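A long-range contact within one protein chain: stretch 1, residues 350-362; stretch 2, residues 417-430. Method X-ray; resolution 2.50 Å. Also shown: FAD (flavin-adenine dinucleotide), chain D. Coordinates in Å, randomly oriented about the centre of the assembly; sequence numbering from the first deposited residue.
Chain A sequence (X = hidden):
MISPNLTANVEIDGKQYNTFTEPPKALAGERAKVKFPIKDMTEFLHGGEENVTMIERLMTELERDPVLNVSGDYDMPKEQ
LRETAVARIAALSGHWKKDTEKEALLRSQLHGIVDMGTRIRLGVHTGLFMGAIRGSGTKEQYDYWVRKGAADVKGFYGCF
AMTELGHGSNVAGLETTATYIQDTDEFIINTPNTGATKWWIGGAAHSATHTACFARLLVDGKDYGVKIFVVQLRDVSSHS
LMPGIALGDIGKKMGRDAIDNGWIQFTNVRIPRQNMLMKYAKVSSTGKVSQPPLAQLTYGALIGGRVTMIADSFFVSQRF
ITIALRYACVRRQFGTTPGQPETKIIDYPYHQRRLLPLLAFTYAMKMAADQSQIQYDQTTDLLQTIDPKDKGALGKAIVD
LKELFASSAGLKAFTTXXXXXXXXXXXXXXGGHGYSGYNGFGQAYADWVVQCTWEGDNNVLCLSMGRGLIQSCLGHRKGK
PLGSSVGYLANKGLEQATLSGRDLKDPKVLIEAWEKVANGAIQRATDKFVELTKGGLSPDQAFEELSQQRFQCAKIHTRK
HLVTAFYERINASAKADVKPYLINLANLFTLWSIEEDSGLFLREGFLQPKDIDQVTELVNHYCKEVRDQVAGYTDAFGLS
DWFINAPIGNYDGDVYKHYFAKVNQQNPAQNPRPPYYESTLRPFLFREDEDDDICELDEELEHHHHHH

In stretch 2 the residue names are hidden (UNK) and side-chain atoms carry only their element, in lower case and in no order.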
# COMPACT_ATOMS: atom_id res chain seq x y z
N TYR A 350 -13.35 9.70 14.86
CA TYR A 350 -12.13 9.25 14.24
C TYR A 350 -12.35 8.56 12.91
O TYR A 350 -11.58 8.73 11.99
CB TYR A 350 -11.21 8.43 15.13
CG TYR A 350 -9.83 8.46 14.54
CD1 TYR A 350 -9.18 9.66 14.38
CD2 TYR A 350 -9.22 7.32 14.07
CE1 TYR A 350 -7.93 9.72 13.81
CE2 TYR A 350 -7.98 7.38 13.50
CZ TYR A 350 -7.34 8.59 13.37
OH TYR A 350 -6.11 8.68 12.79
N HIS A 351 -13.40 7.77 12.82
CA HIS A 351 -13.66 7.10 11.59
C HIS A 351 -14.07 8.08 10.46
O HIS A 351 -13.67 7.91 9.27
CB HIS A 351 -14.68 6.00 11.81
CG HIS A 351 -14.61 4.94 10.78
ND1 HIS A 351 -13.64 3.97 10.80
CD2 HIS A 351 -15.35 4.73 9.67
CE1 HIS A 351 -13.83 3.16 9.77
NE2 HIS A 351 -14.86 3.61 9.07
N GLN A 352 -14.82 9.11 10.85
CA GLN A 352 -15.17 10.22 9.96
C GLN A 352 -13.91 10.88 9.40
O GLN A 352 -13.84 11.08 8.20
CB GLN A 352 -16.06 11.27 10.66
CG GLN A 352 -17.47 10.75 11.00
CD GLN A 352 -18.31 11.73 11.80
OE1 GLN A 352 -17.90 12.89 11.97
NE2 GLN A 352 -19.49 11.30 12.26
N ARG A 353 -12.92 11.12 10.24
CA ARG A 353 -11.63 11.67 9.83
C ARG A 353 -10.86 10.77 8.89
O ARG A 353 -10.14 11.24 8.03
CB ARG A 353 -10.77 11.99 11.04
CG ARG A 353 -11.09 13.32 11.68
CD ARG A 353 -10.35 13.47 12.98
NE ARG A 353 -10.38 14.83 13.47
CZ ARG A 353 -9.56 15.78 13.06
NH1 ARG A 353 -8.64 15.52 12.17
NH2 ARG A 353 -9.67 16.99 13.56
N ARG A 354 -10.94 9.47 9.09
CA ARG A 354 -10.31 8.52 8.19
C ARG A 354 -10.88 8.55 6.78
O ARG A 354 -10.14 8.45 5.83
CB ARG A 354 -10.44 7.11 8.73
CG ARG A 354 -9.74 6.87 10.05
CD ARG A 354 -8.95 5.59 9.98
NE ARG A 354 -9.59 4.52 10.72
CZ ARG A 354 -9.65 3.27 10.31
NH1 ARG A 354 -10.26 2.38 11.06
NH2 ARG A 354 -9.09 2.90 9.18
N LEU A 355 -12.19 8.64 6.65
CA LEU A 355 -12.81 8.49 5.35
C LEU A 355 -13.36 9.74 4.69
O LEU A 355 -13.29 9.88 3.49
CB LEU A 355 -13.92 7.45 5.42
CG LEU A 355 -13.57 6.04 5.87
CD1 LEU A 355 -14.82 5.19 5.89
CD2 LEU A 355 -12.51 5.43 4.99
N LEU A 356 -13.94 10.64 5.46
CA LEU A 356 -14.65 11.77 4.82
C LEU A 356 -13.74 12.75 4.03
O LEU A 356 -14.15 13.24 2.99
CB LEU A 356 -15.54 12.50 5.80
CG LEU A 356 -16.65 11.62 6.39
CD1 LEU A 356 -17.48 12.44 7.38
CD2 LEU A 356 -17.56 10.98 5.36
N PRO A 357 -12.49 12.98 4.52
CA PRO A 357 -11.54 13.81 3.77
C PRO A 357 -11.16 13.19 2.43
O PRO A 357 -10.98 13.90 1.44
CB PRO A 357 -10.33 13.88 4.69
CG PRO A 357 -10.89 13.71 6.05
CD PRO A 357 -12.00 12.71 5.88
N LEU A 358 -11.13 11.85 2.41
CA LEU A 358 -10.75 11.12 1.23
C LEU A 358 -11.91 11.13 0.25
O LEU A 358 -11.68 11.15 -0.95
CB LEU A 358 -10.31 9.70 1.60
CG LEU A 358 -9.16 9.62 2.64
CD1 LEU A 358 -8.75 8.21 3.02
CD2 LEU A 358 -7.95 10.33 2.10
N LEU A 359 -13.13 11.11 0.75
CA LEU A 359 -14.32 11.35 -0.06
C LEU A 359 -14.22 12.75 -0.65
O LEU A 359 -14.51 12.94 -1.79
CB LEU A 359 -15.62 11.20 0.76
CG LEU A 359 -16.90 11.69 0.05
CD1 LEU A 359 -17.30 10.71 -1.04
CD2 LEU A 359 -18.09 11.98 0.98
N ALA A 360 -13.81 13.71 0.15
CA ALA A 360 -13.59 15.05 -0.35
C ALA A 360 -12.46 15.07 -1.37
O ALA A 360 -12.56 15.71 -2.39
CB ALA A 360 -13.30 15.99 0.80
N PHE A 361 -11.40 14.33 -1.08
CA PHE A 361 -10.25 14.26 -1.96
C PHE A 361 -10.62 13.68 -3.31
O PHE A 361 -10.13 14.13 -4.32
CB PHE A 361 -9.19 13.39 -1.31
CG PHE A 361 -7.79 13.82 -1.59
CD1 PHE A 361 -7.40 14.15 -2.86
CD2 PHE A 361 -6.86 13.86 -0.59
CE1 PHE A 361 -6.12 14.54 -3.12
CE2 PHE A 361 -5.58 14.24 -0.83
CZ PHE A 361 -5.21 14.58 -2.10
N THR A 362 -11.46 12.66 -3.33
CA THR A 362 -11.85 12.06 -4.59
C THR A 362 -12.65 13.00 -5.49
O THR A 362 -12.41 13.05 -6.66
CB THR A 362 -12.40 10.61 -4.48
OG1 THR A 362 -13.59 10.46 -5.25
CG2 THR A 362 -12.64 10.21 -3.07
N UNK A 417 -0.72 8.58 -6.44
CA UNK A 417 -0.41 8.17 -5.06
C UNK A 417 -1.62 8.23 -4.11
O UNK A 417 -1.81 7.33 -3.29
c UNK A 417 4.34 8.74 -5.14
c UNK A 417 0.70 9.02 -4.45
c UNK A 417 2.10 8.63 -4.75
c UNK A 417 2.63 7.35 -4.89
n UNK A 417 3.97 7.42 -5.14
c UNK A 417 5.69 10.68 -5.30
c UNK A 417 4.57 11.48 -5.07
c UNK A 417 5.60 9.31 -5.33
c UNK A 417 3.18 9.52 -4.91
c UNK A 417 3.30 10.92 -4.88
N UNK A 418 -2.40 9.29 -4.22
CA UNK A 418 -3.55 9.45 -3.39
C UNK A 418 -4.58 8.33 -3.63
O UNK A 418 -5.11 7.79 -2.66
o UNK A 418 -3.28 11.81 -2.99
c UNK A 418 -5.49 10.94 -2.77
c UNK A 418 -4.18 10.84 -3.55
N UNK A 419 -4.83 7.98 -4.90
CA UNK A 419 -5.72 6.89 -5.22
C UNK A 419 -5.25 5.59 -4.54
O UNK A 419 -6.06 4.85 -3.98
c UNK A 419 -5.91 6.71 -6.76
s UNK A 419 -6.97 5.28 -7.21
N UNK A 420 -3.94 5.33 -4.58
CA UNK A 420 -3.36 4.19 -3.89
C UNK A 420 -3.66 4.26 -2.41
O UNK A 420 -4.08 3.29 -1.83
c UNK A 420 -1.85 4.08 -4.15
N UNK A 421 -3.46 5.43 -1.81
CA UNK A 421 -3.65 5.53 -0.36
C UNK A 421 -5.10 5.28 0.03
O UNK A 421 -5.37 4.79 1.12
c UNK A 421 -3.21 6.91 0.14
o UNK A 421 -0.94 6.26 -0.17
n UNK A 421 -1.39 8.47 -0.24
c UNK A 421 -1.74 7.19 -0.10
N UNK A 422 -6.03 5.69 -0.84
CA UNK A 422 -7.46 5.60 -0.57
C UNK A 422 -7.91 4.14 -0.63
O UNK A 422 -8.64 3.65 0.24
c UNK A 422 -8.80 8.83 -2.36
c UNK A 422 -8.12 7.94 -1.33
c UNK A 422 -8.30 6.43 -1.59
c UNK A 422 -9.79 6.05 -1.51
N UNK A 423 -7.48 3.46 -1.68
CA UNK A 423 -7.71 2.03 -1.79
C UNK A 423 -7.21 1.37 -0.49
O UNK A 423 -7.97 0.63 0.16
c UNK A 423 -6.70 1.71 -5.54
c UNK A 423 -7.61 1.93 -4.33
c UNK A 423 -7.03 1.39 -3.01
c UNK A 423 -7.22 -0.13 -3.00
N UNK A 424 -5.99 1.71 -0.08
CA UNK A 424 -5.39 1.09 1.07
C UNK A 424 -6.12 1.43 2.35
O UNK A 424 -6.38 0.55 3.15
c UNK A 424 -3.92 1.48 1.21
o UNK A 424 -3.00 -0.57 1.84
c UNK A 424 -3.20 0.59 2.19
o UNK A 424 -2.88 1.01 3.30
N UNK A 425 -6.41 2.71 2.55
CA UNK A 425 -7.16 3.20 3.72
C UNK A 425 -8.57 2.68 3.80
O UNK A 425 -9.01 2.30 4.87
c UNK A 425 -7.24 4.73 3.70
o UNK A 425 -4.67 5.25 6.14
c UNK A 425 -5.79 5.33 5.67
c UNK A 425 -5.97 5.42 4.18
n UNK A 425 -6.91 5.35 6.43
N UNK A 426 -9.26 2.65 2.67
CA UNK A 426 -10.61 2.15 2.64
C UNK A 426 -10.62 0.69 3.03
O UNK A 426 -11.54 0.23 3.68
s UNK A 426 -11.82 4.06 1.04
c UNK A 426 -11.25 2.37 1.28
N UNK A 427 -9.59 -0.04 2.64
CA UNK A 427 -9.51 -1.42 3.03
C UNK A 427 -9.38 -1.57 4.53
O UNK A 427 -10.05 -2.38 5.13
c UNK A 427 -6.70 -4.02 2.30
c UNK A 427 -4.96 -3.22 3.85
n UNK A 427 -5.46 -3.33 2.63
n UNK A 427 -5.56 -3.74 4.88
c UNK A 427 -8.35 -2.12 2.32
c UNK A 427 -7.93 -3.44 2.94
n UNK A 427 -3.83 -2.57 4.03
N UNK A 428 -8.53 -0.76 5.14
CA UNK A 428 -8.31 -0.86 6.57
C UNK A 428 -9.58 -0.51 7.31
O UNK A 428 -9.92 -1.12 8.30
c UNK A 428 -5.82 -0.67 6.86
n UNK A 428 -4.36 0.94 5.88
c UNK A 428 -7.16 0.02 6.99
c UNK A 428 -4.66 0.28 6.96
o UNK A 428 -4.05 0.41 8.00
N UNK A 429 -10.27 0.50 6.81
CA UNK A 429 -11.56 0.94 7.35
C UNK A 429 -12.66 -0.12 7.38
O UNK A 429 -13.64 0.07 8.07
c UNK A 429 -12.06 2.18 6.63
N UNK A 430 -12.51 -1.20 6.61
CA UNK A 430 -13.46 -2.30 6.63
C UNK A 430 -12.90 -3.48 7.43
O UNK A 430 -13.39 -4.63 7.29
s UNK A 430 -14.52 -1.47 4.22
c UNK A 430 -13.73 -2.73 5.19
PA FAD D . -13.95 -4.07 13.42
O1A FAD D . -13.49 -4.40 14.79
O2A FAD D . -15.39 -3.86 13.14
O5B FAD D . -13.25 -2.78 12.87
C5B FAD D . -13.55 -2.42 11.52
C4B FAD D . -13.10 -1.01 11.29
O4B FAD D . -13.82 -0.15 12.17
C3B FAD D . -11.65 -0.90 11.66
O3B FAD D . -10.96 -0.14 10.69
C2B FAD D . -11.63 -0.14 12.95
O2B FAD D . -10.48 0.69 13.00
C1B FAD D . -12.92 0.64 12.92
N9A FAD D . -13.35 0.71 14.32
C8A FAD D . -13.86 -0.30 15.03
N7A FAD D . -14.11 0.10 16.29
C5A FAD D . -13.73 1.38 16.40
C6A FAD D . -13.72 2.40 17.46
N6A FAD D . -14.17 2.14 18.70
N1A FAD D . -13.24 3.61 17.14
C2A FAD D . -12.80 3.89 15.92
N3A FAD D . -12.78 3.02 14.91
C4A FAD D . -13.22 1.77 15.09
N1 FAD D . -9.82 -14.42 14.02
C2 FAD D . -9.75 -15.55 14.74
O2 FAD D . -10.37 -15.61 15.79
N3 FAD D . -9.02 -16.60 14.38
C4 FAD D . -8.32 -16.61 13.27
O4 FAD D . -7.66 -17.59 12.97
C4X FAD D . -8.33 -15.42 12.42
N5 FAD D . -7.64 -15.36 11.28
C5X FAD D . -7.68 -14.27 10.52
C6 FAD D . -6.96 -14.27 9.34
C7 FAD D . -6.99 -13.16 8.53
C7M FAD D . -6.20 -13.15 7.26
C8 FAD D . -7.80 -11.99 8.93
C8M FAD D . -7.84 -10.77 8.06
C9 FAD D . -8.51 -11.99 10.11
C9A FAD D . -8.49 -13.10 10.92
N10 FAD D . -9.21 -13.13 12.12
C10 FAD D . -9.15 -14.29 12.88
C1' FAD D . -10.04 -12.01 12.57
C2' FAD D . -9.27 -10.73 12.93
O2' FAD D . -8.73 -10.84 14.24
C3' FAD D . -10.19 -9.51 12.83
O3' FAD D . -10.26 -9.14 11.47
C4' FAD D . -9.72 -8.29 13.61
O4' FAD D . -9.17 -8.71 14.84
C5' FAD D . -10.86 -7.35 13.96
O5' FAD D . -11.32 -6.52 12.90
P FAD D . -12.86 -6.53 12.49
O1P FAD D . -13.00 -7.09 11.13
O2P FAD D . -13.61 -7.14 13.60
O3P FAD D . -13.28 -5.01 12.32
O HOH W 1 -15.71 1.54 7.17

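Stretch 2 is largely helical, continuing a helix that begins earlier in the chain, and its axis passes that of helix 350-362 at 10.2 Å, with the two N-to-C directions 150° apart. Position 417 carries one carbon followed by fused five- and six-membered rings holding eight carbons and a nitrogen; this is Trp417, which does not reach stretch 1. At 418 a single carbon bears one oxygen and one carbon, and that terminal carbon sits over the face of the Phe361 ring; the fork of oxygen and methyl identifies Thr418. Its CG2 lies 3.5 Å from the centroid of the Phe361 ring, only 5° off the ring normal, a nearly ideal CH-pi contact.

Position 419 has one carbon and then a sulfur, Cys419, and 420 a lone carbon, Ala420; both are out of reach of stretch 1. At 421 two carbons end in one oxygen and one nitrogen. The elements favour the amide Asn421, whose CB points toward the other helix but stays 6.2 Å from CD2 of Leu358.

Position 422 has four carbons, forked at the first, with one arm two carbons long. It packs on Leu358 and Thr362 and is Ile422. Its CG1 is 4.1 Å from CB of Leu358, while its CD1 lies 4.1 Å from CG2 of Thr362. The same forked four-carbon pattern at 423 gives Ile423, which makes no contact. Position 424 has two carbons, the second with two oxygens, hence Asp424, also out of reach.

At 425 three carbons end in one oxygen and one nitrogen, and the chain lies against Leu358 and Arg354: Gln425. Its CB is 3.9 Å from CD1 of Leu358, and its NE2 is 4.1 Å from CD of Arg354. Position 426 is one carbon then a sulfur that lies near Leu355; it is Cys426, with SG 4.2 Å from CD2 of Leu355.

Three carbons, a nitrogen and a carbon bearing two more nitrogens make 427 Arg427; it is out of reach of stretch 1 and forms a salt bridge with Asp424 (NH1 to OD1, 3.1 Å). At 428 three carbons lead to one oxygen and one nitrogen, beside Arg354; this is Gln428, whose CB is 4.1 Å from NH2 of Arg354. The single carbon at 429, which touches His351 and Leu355, is Ala429; its CB lies 3.7 Å from CD2 of Leu355 and 3.7 Å from CE1 of His351. Position 430, one carbon then sulfur, is Cys430, with CB directed away.

No direct hydrogen bond joins the stretches, which bury 519 Å² between them. Apolar packing runs along the contact, with the Thr418–Phe361 contact at one end; at the other, polar links through intermediaries are added. A water bonds His351 NE2 at 2.9 Å and donates to Ala429 O at 2.7 Å. The FAD ribose completes a second bridge: Arg354 NH1 donates to FAD O3B at 2.6 Å, and FAD O3B donates to Gln428 O at 2.8 Å, so the cofactor ties the two helices together.

Stretch 2, residues 417-430: WTCANIIDQCRQAC
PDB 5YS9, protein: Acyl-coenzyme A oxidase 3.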